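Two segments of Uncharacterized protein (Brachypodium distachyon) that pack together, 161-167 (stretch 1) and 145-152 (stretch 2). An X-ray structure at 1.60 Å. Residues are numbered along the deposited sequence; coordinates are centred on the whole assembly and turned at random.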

ATOM      1  N   GLY A 161       0.585  16.687  13.052  1.00 54.31           N
ATOM      2  CA  GLY A 161      -0.104  15.528  12.513  1.00 50.10           C
ATOM      3  C   GLY A 161       0.806  14.604  11.731  1.00 47.00           C
ATOM      4  O   GLY A 161       1.904  14.985  11.324  1.00 47.42           O
ATOM      5  N   VAL A 162       0.335  13.387  11.502  1.00 43.60           N
ATOM      6  CA  VAL A 162       1.168  12.369  10.895  1.00 41.43           C
ATOM      7  C   VAL A 162       1.476  12.644   9.434  1.00 40.44           C
ATOM      8  O   VAL A 162       2.429  12.095   8.899  1.00 41.23           O
ATOM      9  CB  VAL A 162       0.524  10.977  11.001  1.00 40.33           C
ATOM     10  CG1 VAL A 162       0.392  10.567  12.457  1.00 40.25           C
ATOM     11  CG2 VAL A 162      -0.836  10.962  10.318  1.00 38.90           C
ATOM     12  N   TRP A 163       0.677  13.490   8.795  1.00 39.71           N
ATOM     13  CA  TRP A 163       0.706  13.591   7.344  1.00 38.86           C
ATOM     14  C   TRP A 163       1.343  14.823   6.784  1.00 40.38           C
ATOM     15  O   TRP A 163       1.702  14.840   5.613  1.00 40.40           O
ATOM     16  CB  TRP A 163      -0.699  13.506   6.791  1.00 36.40           C
ATOM     17  CG  TRP A 163      -1.413  12.212   7.035  1.00 33.85           C
ATOM     18  CD1 TRP A 163      -2.459  11.980   7.907  1.00 33.30           C
ATOM     19  CD2 TRP A 163      -1.184  10.942   6.368  1.00 32.65           C
ATOM     20  NE1 TRP A 163      -2.873  10.682   7.832  1.00 32.77           N
ATOM     21  CE2 TRP A 163      -2.153  10.007   6.933  1.00 32.19           C
ATOM     22  CE3 TRP A 163      -0.308  10.502   5.407  1.00 31.64           C
ATOM     23  CZ2 TRP A 163      -2.215   8.691   6.540  1.00 31.12           C
ATOM     24  CZ3 TRP A 163      -0.380   9.170   5.011  1.00 31.25           C
ATOM     25  CH2 TRP A 163      -1.315   8.288   5.567  1.00 30.58           C
ATOM     26  N   VAL A 164       1.475  15.872   7.592  1.00 42.34           N
ATOM     27  CA  VAL A 164       1.998  17.156   7.100  1.00 43.14           C
ATOM     28  C   VAL A 164       3.405  17.071   6.488  1.00 43.00           C
ATOM     29  O   VAL A 164       3.731  17.822   5.565  1.00 43.66           O
ATOM     30  CB  VAL A 164       1.922  18.250   8.189  1.00 44.08           C
ATOM     31  CG1 VAL A 164       2.683  19.504   7.781  1.00 44.92           C
ATOM     32  CG2 VAL A 164       0.470  18.595   8.475  1.00 44.35           C
ATOM     33  N   GLY A 165       4.224  16.149   6.990  1.00 42.68           N
ATOM     34  CA  GLY A 165       5.581  15.968   6.478  1.00 42.17           C
ATOM     35  C   GLY A 165       5.742  14.845   5.467  1.00 42.14           C
ATOM     36  O   GLY A 165       6.866  14.484   5.109  1.00 42.69           O
ATOM     37  N   GLU A 166       4.623  14.294   4.997  1.00 41.20           N
ATOM     38  CA  GLU A 166       4.638  13.162   4.063  1.00 40.04           C
ATOM     39  C   GLU A 166       5.242  13.498   2.702  1.00 38.86           C
ATOM     40  O   GLU A 166       5.003  14.579   2.162  1.00 39.37           O
ATOM     41  CB  GLU A 166       3.218  12.622   3.864  1.00 40.37           C
ATOM     42  CG  GLU A 166       3.161  11.278   3.157  1.00 40.67           C
ATOM     43  CD  GLU A 166       3.739  10.153   3.996  1.00 41.24           C
ATOM     44  OE1 GLU A 166       3.734  10.268   5.240  1.00 40.58           O
ATOM     45  OE2 GLU A 166       4.202   9.154   3.410  1.00 40.90           O
ATOM     46  N   ASP A 167       6.012  12.559   2.150  1.00 36.78           N
ATOM     47  CA  ASP A 167       6.563  12.698   0.802  1.00 35.02           C
ATOM     48  C   ASP A 167       5.438  12.637  -0.238  1.00 33.77           C
ATOM     49  O   ASP A 167       4.987  11.554  -0.632  1.00 33.28           O
ATOM     50  CB  ASP A 167       7.634  11.633   0.529  1.00 34.98           C
ATOM     51  CG  ASP A 167       8.292  11.789  -0.840  1.00 34.37           C
ATOM     52  OD1 ASP A 167       7.637  12.271  -1.787  1.00 34.60           O
ATOM     53  OD2 ASP A 167       9.476  11.421  -0.977  1.00 35.65           O
TER
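Stretch 2, residues 145-152: AFIEEKER

Stretch 2 is the last part of a helix that begins earlier in the chain; it runs through E151, and R152 is the first residue to leave helical angles. Stretch 1 has no regular helix or strand, but a type I beta turn from W163 to E166, closed by the hydrogen bond from E166 N to W163 O (3.0 Å), shapes its middle. The two run in roughly opposite senses: V162, near the start of stretch 1, meets K150 and E151 near the helix end, while E166, near its close, reaches back to K150 and F146. The CA atoms that come nearest are those of V162 and E151, 6.1 Å apart.

W163 covers the most surface. Its CA-to-CB bond points sideways, yet the long indole brings its end down onto the helix, spanning two adjacent pairs, F146/I147 and K150/E151, about one helical turn apart. K150 lies over one face: its CB sits 4.3 Å from the centroid of the six-membered ring, a CH-pi contact. The edge of the indole is turned toward the face of F146 in an offset edge-to-face pair, planes at 84°, with W163 CZ3 3.8 Å from F146 CZ. Near the ring plane, W163 NE1 gives a weak but nearly straight hydrogen bond to E151 OE1 (3.4 Å), so a polar atom of the large ring also finds a partner.

K150 suits its place because lysine is both greasy and charged. Its methylene chain packs on the indole, CG reaching W163 CH2 at 3.7 Å, while its ammonium NZ forms a salt bridge and hydrogen bond with E166 OE1 at 2.7 Å. A water reinforces the pair, accepting from K150 NZ (2.8 Å) and donating to E166 OE2 (2.9 Å).

The CA-to-CB bond of V162 points toward the helix, near its end. Its compact, branched side chain fits close to the backbone, CG1 lying 3.1 Å from K150 O and 4.0 Å from E151 CA.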

ATOM      1  N   ALA A 145      -4.169  -0.648   6.296  1.00 19.48           N
ATOM      2  CA  ALA A 145      -3.024  -0.907   7.173  1.00 19.36           C
ATOM      3  C   ALA A 145      -2.017   0.240   7.135  1.00 20.05           C
ATOM      4  O   ALA A 145      -1.432   0.588   8.160  1.00 21.02           O
ATOM      5  CB  ALA A 145      -2.356  -2.235   6.826  1.00 19.25           C
ATOM      6  N   PHE A 146      -1.833   0.823   5.956  1.00 19.37           N
ATOM      7  CA  PHE A 146      -0.947   1.963   5.784  1.00 19.97           C
ATOM      8  C   PHE A 146      -1.485   3.160   6.561  1.00 20.50           C
ATOM      9  O   PHE A 146      -0.750   3.803   7.303  1.00 20.98           O
ATOM     10  CB  PHE A 146      -0.805   2.296   4.295  1.00 20.20           C
ATOM     11  CG  PHE A 146      -0.148   3.624   4.015  1.00 20.24           C
ATOM     12  CD1 PHE A 146       1.068   3.965   4.607  1.00 20.43           C
ATOM     13  CD2 PHE A 146      -0.731   4.520   3.127  1.00 20.74           C
ATOM     14  CE1 PHE A 146       1.676   5.184   4.332  1.00 20.82           C
ATOM     15  CE2 PHE A 146      -0.126   5.738   2.841  1.00 21.01           C
ATOM     16  CZ  PHE A 146       1.078   6.071   3.447  1.00 21.35           C
ATOM     17  N   ILE A 147      -2.774   3.443   6.401  1.00 21.03           N
ATOM     18  CA  ILE A 147      -3.370   4.593   7.082  1.00 21.92           C
ATOM     19  C   ILE A 147      -3.267   4.414   8.596  1.00 22.73           C
ATOM     20  O   ILE A 147      -2.880   5.343   9.310  1.00 23.47           O
ATOM     21  CB  ILE A 147      -4.821   4.854   6.618  1.00 22.20           C
ATOM     22  CG1 ILE A 147      -4.823   5.273   5.146  1.00 22.46           C
ATOM     23  CG2 ILE A 147      -5.482   5.936   7.466  1.00 23.39           C
ATOM     24  CD1 ILE A 147      -6.194   5.307   4.503  1.00 23.14           C
ATOM     25  N   GLU A 148      -3.579   3.208   9.066  1.00 23.46           N
ATOM     26  CA  GLU A 148      -3.509   2.891  10.493  1.00 25.08           C
ATOM     27  C   GLU A 148      -2.084   3.002  11.037  1.00 24.88           C
ATOM     28  O   GLU A 148      -1.865   3.635  12.076  1.00 26.14           O
ATOM     29  CB  GLU A 148      -4.098   1.508  10.788  1.00 27.31           C
ATOM     30  CG  GLU A 148      -3.809   1.015  12.204  1.00 30.70           C
ATOM     31  CD  GLU A 148      -4.895   0.117  12.775  1.00 34.39           C
ATOM     32  OE1 GLU A 148      -5.862  -0.207  12.053  1.00 36.45           O
ATOM     33  OE2 GLU A 148      -4.784  -0.260  13.965  1.00 36.95           O
ATOM     34  N   GLU A 149      -1.114   2.408  10.345  1.00 23.67           N
ATOM     35  CA  GLU A 149       0.262   2.454  10.841  1.00 23.96           C
ATOM     36  C   GLU A 149       0.792   3.887  10.951  1.00 24.48           C
ATOM     37  O   GLU A 149       1.641   4.172  11.789  1.00 25.16           O
ATOM     38  CB  GLU A 149       1.208   1.566  10.019  1.00 23.06           C
ATOM     39  CG  GLU A 149       1.579   2.109   8.648  1.00 22.45           C
ATOM     40  CD  GLU A 149       2.208   1.070   7.734  1.00 22.25           C
ATOM     41  OE1 GLU A 149       2.457  -0.068   8.179  1.00 21.97           O
ATOM     42  OE2 GLU A 149       2.465   1.404   6.563  1.00 22.67           O
ATOM     43  N   LYS A 150       0.276   4.791  10.122  1.00 25.42           N
ATOM     44  CA  LYS A 150       0.664   6.194  10.203  1.00 27.07           C
ATOM     45  C   LYS A 150      -0.052   6.889  11.353  1.00 28.09           C
ATOM     46  O   LYS A 150       0.580   7.528  12.191  1.00 28.62           O
ATOM     47  CB  LYS A 150       0.357   6.917   8.891  1.00 27.67           C
ATOM     48  CG  LYS A 150       1.062   6.342   7.676  1.00 29.11           C
ATOM     49  CD  LYS A 150       2.544   6.677   7.657  1.00 30.46           C
ATOM     50  CE  LYS A 150       2.763   8.167   7.438  1.00 31.63           C
ATOM     51  NZ  LYS A 150       4.201   8.481   7.223  1.00 33.64           N
ATOM     52  N   GLU A 151      -1.372   6.751  11.395  1.00 28.61           N
ATOM     53  CA  GLU A 151      -2.189   7.516  12.334  1.00 30.40           C
ATOM     54  C   GLU A 151      -2.064   7.041  13.778  1.00 31.61           C
ATOM     55  O   GLU A 151      -2.140   7.844  14.708  1.00 31.81           O
ATOM     56  CB  GLU A 151      -3.648   7.533  11.883  1.00 31.50           C
ATOM     57  CG  GLU A 151      -3.843   8.230  10.549  1.00 32.58           C
ATOM     58  CD  GLU A 151      -5.299   8.424  10.186  1.00 33.51           C
ATOM     59  OE1 GLU A 151      -5.577   9.300   9.339  1.00 35.22           O
ATOM     60  OE2 GLU A 151      -6.162   7.710  10.739  1.00 35.34           O
ATOM     61  N   ARG A 152      -1.858   5.742  13.964  1.00 32.41           N
ATOM     62  CA  ARG A 152      -1.673   5.181  15.299  1.00 33.81           C
ATOM     63  C   ARG A 152      -0.187   4.993  15.635  1.00 33.43           C
ATOM     64  O   ARG A 152       0.152   4.406  16.664  1.00 33.98           O
ATOM     65  CB  ARG A 152      -2.437   3.860  15.431  1.00 36.16           C
ATOM     66  CG  ARG A 152      -3.916   3.949  15.079  1.00 39.00           C
ATOM     67  CD  ARG A 152      -4.592   2.588  15.195  1.00 41.84           C
ATOM     68  NE  ARG A 152      -3.794   1.643  15.981  1.00 44.84           N
ATOM     69  CZ  ARG A 152      -4.149   1.139  17.160  1.00 46.17           C
ATOM     70  NH1 ARG A 152      -5.311   1.466  17.711  1.00 48.11           N
ATOM     71  NH2 ARG A 152      -3.342   0.294  17.789  1.00 47.59           N
TER
HETATM   72  O   HOH W   1       4.881   6.883   5.078  1.00 33.21           O